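Local coordinates for protelomerase (Agrobacterium tumefaciens, PDB 4F43), which generates and protects the hairpin ends of the linear chromosome, probably by telomere resolution, and is represented here by a fragment that holds the catalytic domain, at residues 1-6 with 40-44; 32-37 with 74-79; 153-157 with 180-184; 157-161 with 224-228. The protein carries 1 engineered substitution. All coordinates share one frame; numbering follows the deposited sequence.

Contact 1 of 4, residues 1-6 with 40-44; sequences DYPKTG and MNGMD
Asn-41 reaches across to Gly-6 with its carboxamide, and this one side chain shows how two loops without regular structure can be joined by a few directed polar bonds. Its CG stands anti to its own carbonyl carbon (chi1 -77°), which carries the amide out to the backbone of residues 5-6. There OD1 accepts the N-H of Gly-6 at 2.9 Å from Gly-6 N. The bond is nearly straight, yet the donor sits above the carbonyl plane of the amide, not on a lone pair. ND2 adds only a weak, less certain bond to Gly-6 O. Thr-5 crosses the Asn-41 side chain at about a right angle, its CB 3.6 Å from OD1. Beside this pair, Gly-42 N donates to Lys-4 O at 2.7 Å, and the CA-H of Asn-41 touches the same oxygen. Gly-42 belongs to a type II turn from Met-40 to Met-43, whose backbone angles at this position call for glycine. Lys-4 sets its CB toward the turn, 4.1 Å from Gly-42 CA, while the rest of its extended chain leads away. At the other end Asp-1 lays its carboxylate alongside the loop backbone, with OD1 3.3 Å from Met-43 O, an approach of two acceptors and no bond. A water donates to both Lys-4 O and Met-40 O. The contact thus ties the first residues of this fragment to the loop between helices 28-40 and 46-59. Its chemistry implies a polar surface junction gripped at the Lys-4 carbonyl and the Asn-41 amide, while the Asp-1 carboxylate gains no hydrogen bond from this loop.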
# COMPACT_ATOMS: atom_id res chain seq x y z
N ASP A 1 14.71 18.91 -23.95
CA ASP A 1 14.02 19.24 -25.19
C ASP A 1 14.44 18.32 -26.32
O ASP A 1 14.19 18.60 -27.49
CB ASP A 1 14.28 20.70 -25.58
CG ASP A 1 13.15 21.62 -25.16
OD1 ASP A 1 11.98 21.22 -25.28
OD2 ASP A 1 13.44 22.75 -24.71
N TYR A 2 15.09 17.20 -25.98
CA TYR A 2 15.51 16.24 -27.00
C TYR A 2 14.31 15.61 -27.72
O TYR A 2 14.30 15.54 -28.95
CB TYR A 2 16.46 15.18 -26.42
CG TYR A 2 17.84 15.70 -26.11
CD1 TYR A 2 18.34 16.83 -26.74
CD2 TYR A 2 18.65 15.05 -25.18
CE1 TYR A 2 19.61 17.31 -26.45
CE2 TYR A 2 19.92 15.52 -24.89
CZ TYR A 2 20.39 16.64 -25.53
OH TYR A 2 21.66 17.11 -25.24
N PRO A 3 13.29 15.14 -26.97
CA PRO A 3 12.06 14.80 -27.68
C PRO A 3 11.05 15.93 -27.56
O PRO A 3 10.80 16.40 -26.45
CB PRO A 3 11.54 13.56 -26.92
CG PRO A 3 12.55 13.29 -25.81
CD PRO A 3 13.28 14.58 -25.61
N LYS A 4 10.48 16.37 -28.68
CA LYS A 4 9.48 17.43 -28.64
C LYS A 4 8.07 16.88 -28.80
O LYS A 4 7.09 17.59 -28.60
CB LYS A 4 9.77 18.48 -29.72
CG LYS A 4 9.86 17.93 -31.12
CD LYS A 4 10.00 19.06 -32.14
CE LYS A 4 10.15 18.52 -33.55
NZ LYS A 4 10.11 19.61 -34.56
N THR A 5 7.97 15.60 -29.16
CA THR A 5 6.68 14.96 -29.36
C THR A 5 6.55 13.70 -28.51
O THR A 5 7.54 13.01 -28.26
CB THR A 5 6.46 14.58 -30.84
OG1 THR A 5 7.40 13.57 -31.22
CG2 THR A 5 6.63 15.80 -31.73
N GLY A 6 5.34 13.40 -28.07
CA GLY A 6 5.09 12.23 -27.25
C GLY A 6 3.63 12.00 -26.95
O GLY A 6 2.80 12.89 -27.10
N MET A 40 1.94 20.11 -25.07
CA MET A 40 3.39 20.03 -24.91
C MET A 40 4.12 19.66 -26.20
O MET A 40 5.31 19.92 -26.35
CB MET A 40 3.77 19.05 -23.80
CG MET A 40 3.47 19.54 -22.40
SD MET A 40 4.15 18.44 -21.14
CE MET A 40 5.87 18.46 -21.61
N ASN A 41 3.39 19.04 -27.13
CA ASN A 41 3.98 18.58 -28.38
C ASN A 41 4.48 19.71 -29.27
O ASN A 41 3.70 20.53 -29.76
CB ASN A 41 2.98 17.71 -29.16
CG ASN A 41 2.86 16.31 -28.59
OD1 ASN A 41 3.44 15.37 -29.13
ND2 ASN A 41 2.12 16.18 -27.50
N GLY A 42 5.80 19.76 -29.49
CA GLY A 42 6.39 20.72 -30.39
C GLY A 42 7.02 21.92 -29.71
O GLY A 42 7.69 22.73 -30.35
N MET A 43 6.82 22.03 -28.40
CA MET A 43 7.36 23.15 -27.64
C MET A 43 8.88 23.08 -27.51
O MET A 43 9.44 22.02 -27.21
CB MET A 43 6.73 23.23 -26.25
CG MET A 43 5.37 23.89 -26.22
SD MET A 43 4.84 24.30 -24.55
CE MET A 43 3.28 25.13 -24.88
N ASP A 44 9.54 24.21 -27.73
CA ASP A 44 10.98 24.31 -27.58
C ASP A 44 11.35 25.45 -26.63
O ASP A 44 12.48 25.53 -26.14
CB ASP A 44 11.66 24.51 -28.94
CG ASP A 44 10.90 25.46 -29.83
OD1 ASP A 44 11.05 25.37 -31.07
OD2 ASP A 44 10.14 26.30 -29.30
O HOH W 1 7.68 19.06 -26.43

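Contact 2 of 4, residues 32-37 with 74-79; sequences RIADFI and KYRNAI. With nucleotides of chain B.
Ile-33 and Tyr-75 join helices 28-40 and 65-82 in a helix-helix packing in the all-helical N-terminal part of this fragment, the short segments crossing at -41° with axes 10.5 Å apart. The tight part is apolar, without hydrogen bonds between the segments. Ile-33 lays CG1 over one face of the Tyr-75 ring in a CH-pi contact, 3.6 Å from CE1, and its CG2 meets Ala-78 CB. Phe-36, with CG anti to the backbone N (chi1 -166°), offers a ring face to the edge of Tyr-75, a T-shaped pair with centroids 5.4 Å apart. Ile-79 CD1 comes to the edge of the Phe-36 ring, and Ile-37 CD1 rests against the backbone of Ala-78. Against the buried Ile-33, Phe-36 and Tyr-75, Lys-74 is exposed: it gives Ile-33 CD1 only its CB before its chain runs off from the contact. Arg-32 CB touches Tyr-75 OH, which hydrogen-bonds Glu-56 OE1 on helix 46-59, the oxygen to which Arg-32 NE makes a salt bridge. Another side of helix 65-82 faces the DNA: Asn-77 ND2 donates to OP2 of DA21 of chain B, and Arg-76, its guanidinium edge-on, places NE 3.1 Å from OP1 of DT20 of chain B.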
# COMPACT_ATOMS: atom_id res chain seq x y z
N ARG A 32 -7.62 16.61 -18.83
CA ARG A 32 -6.71 17.75 -18.66
C ARG A 32 -5.26 17.33 -18.86
O ARG A 32 -4.46 18.08 -19.43
CB ARG A 32 -6.90 18.41 -17.30
CG ARG A 32 -8.27 19.04 -17.10
CD ARG A 32 -8.20 20.21 -16.13
NE ARG A 32 -7.35 21.28 -16.63
CZ ARG A 32 -7.77 22.27 -17.41
NH1 ARG A 32 -9.05 22.34 -17.77
NH2 ARG A 32 -6.93 23.20 -17.82
N ILE A 33 -4.92 16.14 -18.38
CA ILE A 33 -3.58 15.59 -18.57
C ILE A 33 -3.32 15.30 -20.04
O ILE A 33 -2.24 15.58 -20.56
CB ILE A 33 -3.38 14.30 -17.74
CG1 ILE A 33 -3.51 14.60 -16.25
CG2 ILE A 33 -2.03 13.68 -18.03
CD1 ILE A 33 -3.37 13.38 -15.36
N ALA A 34 -4.32 14.73 -20.71
CA ALA A 34 -4.21 14.42 -22.13
C ALA A 34 -3.99 15.68 -22.96
O ALA A 34 -3.13 15.72 -23.84
CB ALA A 34 -5.45 13.68 -22.61
N ASP A 35 -4.78 16.72 -22.67
CA ASP A 35 -4.66 18.00 -23.36
C ASP A 35 -3.34 18.67 -23.01
O ASP A 35 -2.79 19.44 -23.81
CB ASP A 35 -5.83 18.91 -23.00
CG ASP A 35 -7.17 18.32 -23.35
OD1 ASP A 35 -7.21 17.44 -24.24
OD2 ASP A 35 -8.19 18.72 -22.75
N PHE A 36 -2.84 18.39 -21.82
CA PHE A 36 -1.55 18.92 -21.37
C PHE A 36 -0.43 18.34 -22.23
O PHE A 36 0.35 19.09 -22.85
CB PHE A 36 -1.33 18.55 -19.90
CG PHE A 36 -0.22 19.32 -19.25
CD1 PHE A 36 -0.40 20.63 -18.86
CD2 PHE A 36 1.01 18.72 -19.03
CE1 PHE A 36 0.62 21.33 -18.25
CE2 PHE A 36 2.03 19.42 -18.42
CZ PHE A 36 1.83 20.73 -18.04
N ILE A 37 -0.36 17.02 -22.27
CA ILE A 37 0.63 16.32 -23.08
C ILE A 37 0.49 16.70 -24.56
O ILE A 37 1.48 16.81 -25.28
CB ILE A 37 0.52 14.79 -22.92
CG1 ILE A 37 0.66 14.40 -21.45
CG2 ILE A 37 1.57 14.07 -23.76
CD1 ILE A 37 1.98 14.82 -20.83
N LYS A 74 0.72 12.33 -10.98
CA LYS A 74 0.09 11.88 -12.22
C LYS A 74 0.65 12.60 -13.45
O LYS A 74 1.08 11.95 -14.41
CB LYS A 74 -1.43 12.08 -12.16
CG LYS A 74 -2.13 11.26 -11.09
CD LYS A 74 -3.64 11.47 -11.16
CE LYS A 74 -4.36 10.70 -10.06
NZ LYS A 74 -4.17 9.23 -10.19
N TYR A 75 0.66 13.93 -13.40
CA TYR A 75 1.20 14.74 -14.49
C TYR A 75 2.64 14.36 -14.80
O TYR A 75 2.98 14.12 -15.96
CB TYR A 75 1.14 16.23 -14.14
CG TYR A 75 -0.22 16.87 -14.31
CD1 TYR A 75 -0.71 17.18 -15.57
CD2 TYR A 75 -1.01 17.17 -13.21
CE1 TYR A 75 -1.95 17.77 -15.73
CE2 TYR A 75 -2.25 17.76 -13.35
CZ TYR A 75 -2.71 18.06 -14.62
OH TYR A 75 -3.95 18.65 -14.77
N ARG A 76 3.47 14.29 -13.77
CA ARG A 76 4.89 13.98 -13.93
C ARG A 76 5.11 12.60 -14.55
O ARG A 76 5.96 12.45 -15.44
CB ARG A 76 5.63 14.09 -12.60
CG ARG A 76 5.68 15.51 -12.04
CD ARG A 76 6.44 15.55 -10.73
NE ARG A 76 7.82 15.12 -10.89
CZ ARG A 76 8.81 15.92 -11.29
NH1 ARG A 76 8.56 17.19 -11.57
NH2 ARG A 76 10.04 15.44 -11.41
N ASN A 77 4.36 11.61 -14.08
CA ASN A 77 4.44 10.28 -14.66
C ASN A 77 4.00 10.26 -16.12
O ASN A 77 4.58 9.55 -16.95
CB ASN A 77 3.61 9.28 -13.84
CG ASN A 77 4.27 8.91 -12.53
OD1 ASN A 77 5.50 8.92 -12.42
ND2 ASN A 77 3.46 8.59 -11.53
N ALA A 78 2.98 11.05 -16.43
CA ALA A 78 2.50 11.18 -17.80
C ALA A 78 3.59 11.78 -18.70
O ALA A 78 3.78 11.33 -19.83
CB ALA A 78 1.24 12.03 -17.85
N ILE A 79 4.29 12.78 -18.18
CA ILE A 79 5.38 13.41 -18.91
C ILE A 79 6.52 12.43 -19.13
O ILE A 79 7.08 12.35 -20.23
CB ILE A 79 5.92 14.66 -18.17
CG1 ILE A 79 4.81 15.70 -18.01
CG2 ILE A 79 7.10 15.25 -18.91
CD1 ILE A 79 5.22 16.91 -17.20
P DT B 20 6.73 12.51 -8.20
OP1 DT B 20 7.11 12.43 -9.63
OP2 DT B 20 5.45 13.13 -7.81
O5' DT B 20 6.79 11.03 -7.60
C5' DT B 20 7.91 10.19 -7.86
C4' DT B 20 7.67 8.79 -7.35
O4' DT B 20 7.48 8.82 -5.91
C3' DT B 20 6.43 8.09 -7.92
O3' DT B 20 6.70 6.72 -8.16
C2' DT B 20 5.39 8.27 -6.82
C1' DT B 20 6.25 8.22 -5.57
N1 DT B 20 5.67 8.97 -4.44
C2 DT B 20 5.47 8.34 -3.23
O2 DT B 20 5.76 7.18 -3.03
N3 DT B 20 4.92 9.14 -2.26
C4 DT B 20 4.56 10.46 -2.36
O4 DT B 20 4.07 11.08 -1.42
C5 DT B 20 4.79 11.06 -3.66
C7 DT B 20 4.43 12.49 -3.91
C6 DT B 20 5.32 10.30 -4.62
P DA B 21 5.58 5.78 -8.82
OP1 DA B 21 6.26 4.81 -9.71
OP2 DA B 21 4.51 6.65 -9.36
O5' DA B 21 4.97 4.98 -7.57
C5' DA B 21 5.75 3.97 -6.92
C4' DA B 21 4.98 3.33 -5.78
O4' DA B 21 4.55 4.34 -4.84
C3' DA B 21 3.71 2.58 -6.17
O3' DA B 21 3.47 1.52 -5.25
C2' DA B 21 2.65 3.66 -6.02
C1' DA B 21 3.14 4.29 -4.73
N9 DA B 21 2.65 5.64 -4.48
C8 DA B 21 2.58 6.69 -5.35
N7 DA B 21 2.10 7.79 -4.82
C5 DA B 21 1.84 7.44 -3.51
C6 DA B 21 1.31 8.14 -2.40
N6 DA B 21 0.93 9.42 -2.42
N1 DA B 21 1.20 7.46 -1.25
C2 DA B 21 1.57 6.18 -1.18
N3 DA B 21 2.07 5.42 -2.14
C4 DA B 21 2.18 6.11 -3.28

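Contact 3 of 4, residues 153-157 with 180-184; sequences RAPYE and FNGQA. Engineered in segment 153-157: Ala-154 (natural residue Arg). With nucleotides of chain B.
Glu-157 and Ala-184 bring the two backbones nearest, their CA atoms 6.6 Å apart, where the first turn of helix 155-161 passes the end of strand 177-180 and the loop that follows it. Ala-154, an engineered replacement of the natural arginine, occupies the N-cap position, and a cis peptide precedes Gly-182. Arg-153 bends at chi2 and chi3, which sets CD over the centre of the Phe-180 ring, 3.5 Å from its centroid in a CH-pi contact; its guanidinium is turned 56° from the ring, and any cation-pi attraction is weak. Arg-153 NH1 is held by the carbonyl of Ile-290. Glu-157 OE2 takes the N-H of Ala-184 at 3.1 Å, on the anti side, while OE1 accepts Ala-154 N from above the carboxylate plane. Gln-183 OE1 and Glu-157 OE2, both acceptors, stand 3.1 Å apart; a water, with more acceptors in reach than protons, can donate to Gln-183 OE1 and Glu-157 OE1, and Gln-183 NE2 bonds the carbonyl of Leu-291. Tyr-156 brings its ring edge to Ala-184 CB, and its backbone N donates to OP1 of DT23 of chain B at 2.7 Å. In this catalytic domain of the telomere resolvase family, one carboxylate thus accepts an N-H from each segment, which would hold helix start and loop together beside the DNA, while the helix end would be expected to stabilise the phosphate charge.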
# COMPACT_ATOMS: atom_id res chain seq x y z
N ARG A 153 0.99 -9.38 4.80
CA ARG A 153 1.32 -8.69 3.56
C ARG A 153 0.20 -7.73 3.15
O ARG A 153 -0.95 -7.89 3.56
CB ARG A 153 1.60 -9.70 2.43
CG ARG A 153 2.76 -10.65 2.71
CD ARG A 153 4.00 -9.91 3.19
NE ARG A 153 4.18 -10.03 4.64
CZ ARG A 153 5.16 -9.44 5.31
NH1 ARG A 153 5.25 -9.60 6.63
NH2 ARG A 153 6.06 -8.70 4.67
N ALA A 154 0.55 -6.74 2.34
CA ALA A 154 -0.40 -5.74 1.88
C ALA A 154 -1.37 -6.36 0.87
O ALA A 154 -1.03 -7.32 0.19
CB ALA A 154 0.34 -4.56 1.26
N PRO A 155 -2.59 -5.80 0.78
CA PRO A 155 -3.62 -6.26 -0.17
C PRO A 155 -3.11 -6.40 -1.60
O PRO A 155 -3.44 -7.38 -2.27
CB PRO A 155 -4.67 -5.16 -0.08
CG PRO A 155 -4.57 -4.67 1.32
CD PRO A 155 -3.11 -4.75 1.67
N TYR A 156 -2.32 -5.44 -2.07
CA TYR A 156 -1.76 -5.51 -3.41
C TYR A 156 -0.83 -6.71 -3.54
O TYR A 156 -0.93 -7.49 -4.49
CB TYR A 156 -1.02 -4.21 -3.76
CG TYR A 156 -0.56 -4.13 -5.19
CD1 TYR A 156 -1.48 -4.04 -6.23
CD2 TYR A 156 0.79 -4.13 -5.51
CE1 TYR A 156 -1.06 -3.97 -7.55
CE2 TYR A 156 1.22 -4.05 -6.83
CZ TYR A 156 0.29 -3.97 -7.84
OH TYR A 156 0.70 -3.89 -9.15
N GLU A 157 0.07 -6.85 -2.57
CA GLU A 157 1.00 -7.97 -2.53
C GLU A 157 0.25 -9.29 -2.48
O GLU A 157 0.50 -10.19 -3.28
CB GLU A 157 1.92 -7.85 -1.32
CG GLU A 157 2.79 -6.60 -1.30
CD GLU A 157 3.51 -6.41 0.02
OE1 GLU A 157 3.13 -7.07 1.00
OE2 GLU A 157 4.46 -5.60 0.07
N PHE A 180 8.66 -15.01 1.47
CA PHE A 180 7.81 -14.05 0.77
C PHE A 180 8.51 -13.35 -0.39
O PHE A 180 9.71 -13.06 -0.33
CB PHE A 180 7.25 -13.03 1.76
CG PHE A 180 6.62 -11.83 1.10
CD1 PHE A 180 5.41 -11.95 0.44
CD2 PHE A 180 7.24 -10.59 1.15
CE1 PHE A 180 4.83 -10.85 -0.17
CE2 PHE A 180 6.66 -9.49 0.54
CZ PHE A 180 5.46 -9.62 -0.12
N ASN A 181 7.75 -13.07 -1.44
CA ASN A 181 8.23 -12.36 -2.62
C ASN A 181 7.05 -11.97 -3.51
O ASN A 181 6.18 -12.80 -3.78
CB ASN A 181 9.21 -13.24 -3.41
CG ASN A 181 10.15 -12.43 -4.28
OD1 ASN A 181 10.62 -11.37 -3.89
ND2 ASN A 181 10.42 -12.93 -5.48
N GLY A 182 6.99 -10.72 -3.95
CA GLY A 182 7.97 -9.71 -3.59
C GLY A 182 7.33 -8.46 -3.03
O GLY A 182 6.13 -8.23 -3.19
N GLN A 183 8.15 -7.63 -2.39
CA GLN A 183 7.68 -6.41 -1.74
C GLN A 183 7.14 -5.40 -2.75
O GLN A 183 7.54 -5.40 -3.92
CB GLN A 183 8.81 -5.79 -0.92
CG GLN A 183 8.40 -4.65 0.01
CD GLN A 183 7.78 -5.14 1.31
OE1 GLN A 183 7.22 -6.23 1.38
NE2 GLN A 183 7.90 -4.32 2.35
N ALA A 184 6.24 -4.54 -2.29
CA ALA A 184 5.72 -3.45 -3.10
C ALA A 184 6.27 -2.11 -2.61
O ALA A 184 6.91 -2.05 -1.56
CB ALA A 184 4.20 -3.44 -3.08
P DT B 23 -2.42 -1.70 -1.69
OP1 DT B 23 -2.20 -2.98 -0.98
OP2 DT B 23 -3.13 -1.69 -2.98
O5' DT B 23 -3.16 -0.69 -0.70
C5' DT B 23 -2.71 -0.54 0.64
C4' DT B 23 -3.50 0.54 1.36
O4' DT B 23 -3.40 1.78 0.61
C3' DT B 23 -4.99 0.26 1.52
O3' DT B 23 -5.42 0.66 2.82
C2' DT B 23 -5.62 1.14 0.44
C1' DT B 23 -4.69 2.34 0.51
N1 DT B 23 -4.75 3.24 -0.68
C2 DT B 23 -5.20 4.52 -0.50
O2 DT B 23 -5.55 4.96 0.58
N3 DT B 23 -5.23 5.28 -1.64
C4 DT B 23 -4.85 4.90 -2.91
O4 DT B 23 -4.92 5.68 -3.87
C5 DT B 23 -4.39 3.54 -3.03
C7 DT B 23 -3.96 3.00 -4.37
C6 DT B 23 -4.36 2.79 -1.93
P DT B 22 3.24 0.02 -5.78
OP1 DT B 22 4.55 -0.65 -5.84
OP2 DT B 22 2.39 0.10 -7.00
O5' DT B 22 2.37 -0.65 -4.62
C5' DT B 22 0.96 -0.43 -4.53
C4' DT B 22 0.59 0.28 -3.24
O4' DT B 22 0.74 1.71 -3.43
C3' DT B 22 -0.85 0.10 -2.78
O3' DT B 22 -0.98 -1.02 -1.92
C2' DT B 22 -1.15 1.40 -2.03
C1' DT B 22 -0.03 2.36 -2.44
N1 DT B 22 -0.55 3.66 -2.97
C2 DT B 22 -1.11 4.56 -2.09
O2 DT B 22 -1.21 4.36 -0.89
N3 DT B 22 -1.55 5.72 -2.67
C4 DT B 22 -1.49 6.07 -4.00
O4 DT B 22 -1.92 7.15 -4.41
C5 DT B 22 -0.90 5.08 -4.86
C7 DT B 22 -0.78 5.34 -6.34
C6 DT B 22 -0.46 3.94 -4.31
O HOH W 2 5.27 -6.50 3.07

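Contact 4 of 4, residues 157-161 with 224-228; sequences EVFTQ and LWHGM
Phe-159 and Trp-225 supply the aromatic part of the contact. Their side chains run side by side and point the same way, yet the rings are turned 63° apart, so that the edge of Phe-159 meets the face of the indole six-membered ring in a T-shaped pair. Phe-159 CD1 lies 3.5 Å from Trp-225 CZ3, toward the rim of that ring; CG anti to the carbonyl carbon (chi1 -71°) directs the phenyl group there. The indole N-H is engaged separately, by Thr-237 on helix 230-248. Hydrogen bonding across the segments rests on the backbone: Gly-227 N donates to Thr-160 O at 3.2 Å in a nearly straight bond, at 171°. The ND1 atom of His-226 approaches the same carbonyl, but at an angle too poor for a bond. Weaker contacts accompany them. Thr-160 CA-H leans toward Trp-225 O, Thr-160 CG2 lies 3.6 Å from that oxygen, and Trp-225 CB comes within 3.3 Å of Phe-159 O. The hydroxyl of Thr-160 turns back to the carbonyl of Tyr-156 in its own helix. The arrangement is that of a type II turn, Trp-225 to Met-228, leaving helix 220-225 and docking against helix 155-161, which has a wider pi-type turn at 157-161; it joins two helical elements within the catalytic domain of the telomere resolvase family.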
# COMPACT_ATOMS: atom_id res chain seq x y z
N GLU A 157 0.07 -6.85 -2.57
CA GLU A 157 1.00 -7.97 -2.53
C GLU A 157 0.25 -9.29 -2.48
O GLU A 157 0.50 -10.19 -3.28
CB GLU A 157 1.92 -7.85 -1.32
CG GLU A 157 2.79 -6.60 -1.30
CD GLU A 157 3.51 -6.41 0.02
OE1 GLU A 157 3.13 -7.07 1.00
OE2 GLU A 157 4.46 -5.60 0.07
N VAL A 158 -0.68 -9.40 -1.53
CA VAL A 158 -1.46 -10.62 -1.33
C VAL A 158 -2.24 -11.04 -2.57
O VAL A 158 -2.10 -12.16 -3.05
CB VAL A 158 -2.44 -10.47 -0.15
CG1 VAL A 158 -3.41 -11.65 -0.10
CG2 VAL A 158 -1.70 -10.35 1.17
N PHE A 159 -3.06 -10.13 -3.08
CA PHE A 159 -3.96 -10.46 -4.18
C PHE A 159 -3.27 -10.55 -5.54
O PHE A 159 -3.72 -11.30 -6.41
CB PHE A 159 -5.11 -9.45 -4.26
CG PHE A 159 -6.11 -9.58 -3.14
CD1 PHE A 159 -7.00 -10.63 -3.11
CD2 PHE A 159 -6.17 -8.63 -2.14
CE1 PHE A 159 -7.93 -10.74 -2.09
CE2 PHE A 159 -7.09 -8.73 -1.12
CZ PHE A 159 -7.97 -9.79 -1.09
N THR A 160 -2.19 -9.80 -5.74
CA THR A 160 -1.63 -9.68 -7.08
C THR A 160 -0.25 -10.30 -7.32
O THR A 160 0.02 -10.80 -8.41
CB THR A 160 -1.59 -8.20 -7.55
OG1 THR A 160 -0.63 -7.48 -6.77
CG2 THR A 160 -2.95 -7.55 -7.39
N GLN A 161 0.63 -10.29 -6.32
CA GLN A 161 2.02 -10.65 -6.58
C GLN A 161 2.79 -11.28 -5.42
O GLN A 161 4.00 -11.09 -5.31
CB GLN A 161 2.78 -9.43 -7.11
CG GLN A 161 2.71 -8.22 -6.19
CD GLN A 161 3.37 -7.00 -6.78
OE1 GLN A 161 3.61 -6.93 -7.99
NE2 GLN A 161 3.66 -6.01 -5.94
N LEU A 224 -7.34 -13.93 -12.44
CA LEU A 224 -7.73 -12.61 -12.90
C LEU A 224 -6.98 -11.52 -12.13
O LEU A 224 -6.79 -10.41 -12.63
CB LEU A 224 -9.25 -12.42 -12.74
CG LEU A 224 -9.86 -11.09 -13.18
CD1 LEU A 224 -9.49 -10.77 -14.62
CD2 LEU A 224 -11.37 -11.12 -13.01
N TRP A 225 -6.53 -11.86 -10.93
CA TRP A 225 -5.83 -10.91 -10.06
C TRP A 225 -4.32 -10.91 -10.27
O TRP A 225 -3.66 -9.90 -10.04
CB TRP A 225 -6.14 -11.22 -8.59
CG TRP A 225 -7.36 -10.55 -8.07
CD1 TRP A 225 -7.91 -9.37 -8.50
CD2 TRP A 225 -8.20 -11.02 -7.01
NE1 TRP A 225 -9.03 -9.08 -7.77
CE2 TRP A 225 -9.24 -10.08 -6.85
CE3 TRP A 225 -8.18 -12.14 -6.18
CZ2 TRP A 225 -10.24 -10.23 -5.89
CZ3 TRP A 225 -9.18 -12.29 -5.23
CH2 TRP A 225 -10.19 -11.34 -5.09
N HIS A 226 -3.78 -12.04 -10.71
CA HIS A 226 -2.33 -12.19 -10.83
C HIS A 226 -1.73 -11.30 -11.92
O HIS A 226 -2.16 -11.33 -13.07
CB HIS A 226 -1.97 -13.65 -11.10
CG HIS A 226 -0.51 -13.96 -10.93
ND1 HIS A 226 0.10 -13.98 -9.69
CD2 HIS A 226 0.45 -14.25 -11.83
CE1 HIS A 226 1.38 -14.28 -9.84
NE2 HIS A 226 1.62 -14.44 -11.13
N GLY A 227 -0.73 -10.51 -11.54
CA GLY A 227 -0.02 -9.67 -12.48
C GLY A 227 -0.73 -8.36 -12.77
O GLY A 227 -0.32 -7.59 -13.64
N MET A 228 -1.82 -8.12 -12.04
CA MET A 228 -2.63 -6.93 -12.25
C MET A 228 -1.90 -5.66 -11.84
O MET A 228 -0.99 -5.70 -11.00
CB MET A 228 -3.93 -7.04 -11.45
CG MET A 228 -5.19 -6.76 -12.25
SD MET A 228 -6.67 -6.90 -11.25
CE MET A 228 -7.94 -6.66 -12.49

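In the fold
From the N terminus, contact 1 closes the first loop, bringing the opening residues back to the turn after helix 28-40. Contact 2 crosses it along the chain, since 32-37 lies inside the span closed by contact 1 while 74-79 lies beyond it; the two touch where Gly-6 packs on Ile-37 and Met-40 on Ile-79. Together they tie helices 28-40 and 65-82 and the opening residues into one N-terminal part of the fragment. Contacts 3 and 4 follow in series, with centres 27 to 38 Å from those of the first two. Both start from helix 155-161 and share Glu-157: 153-157 closes on the loop after strand 177-180, while 157-161 reaches further, to helix 220-225. A probable hydrogen bond from Tyr-156 to Met-228 joins them.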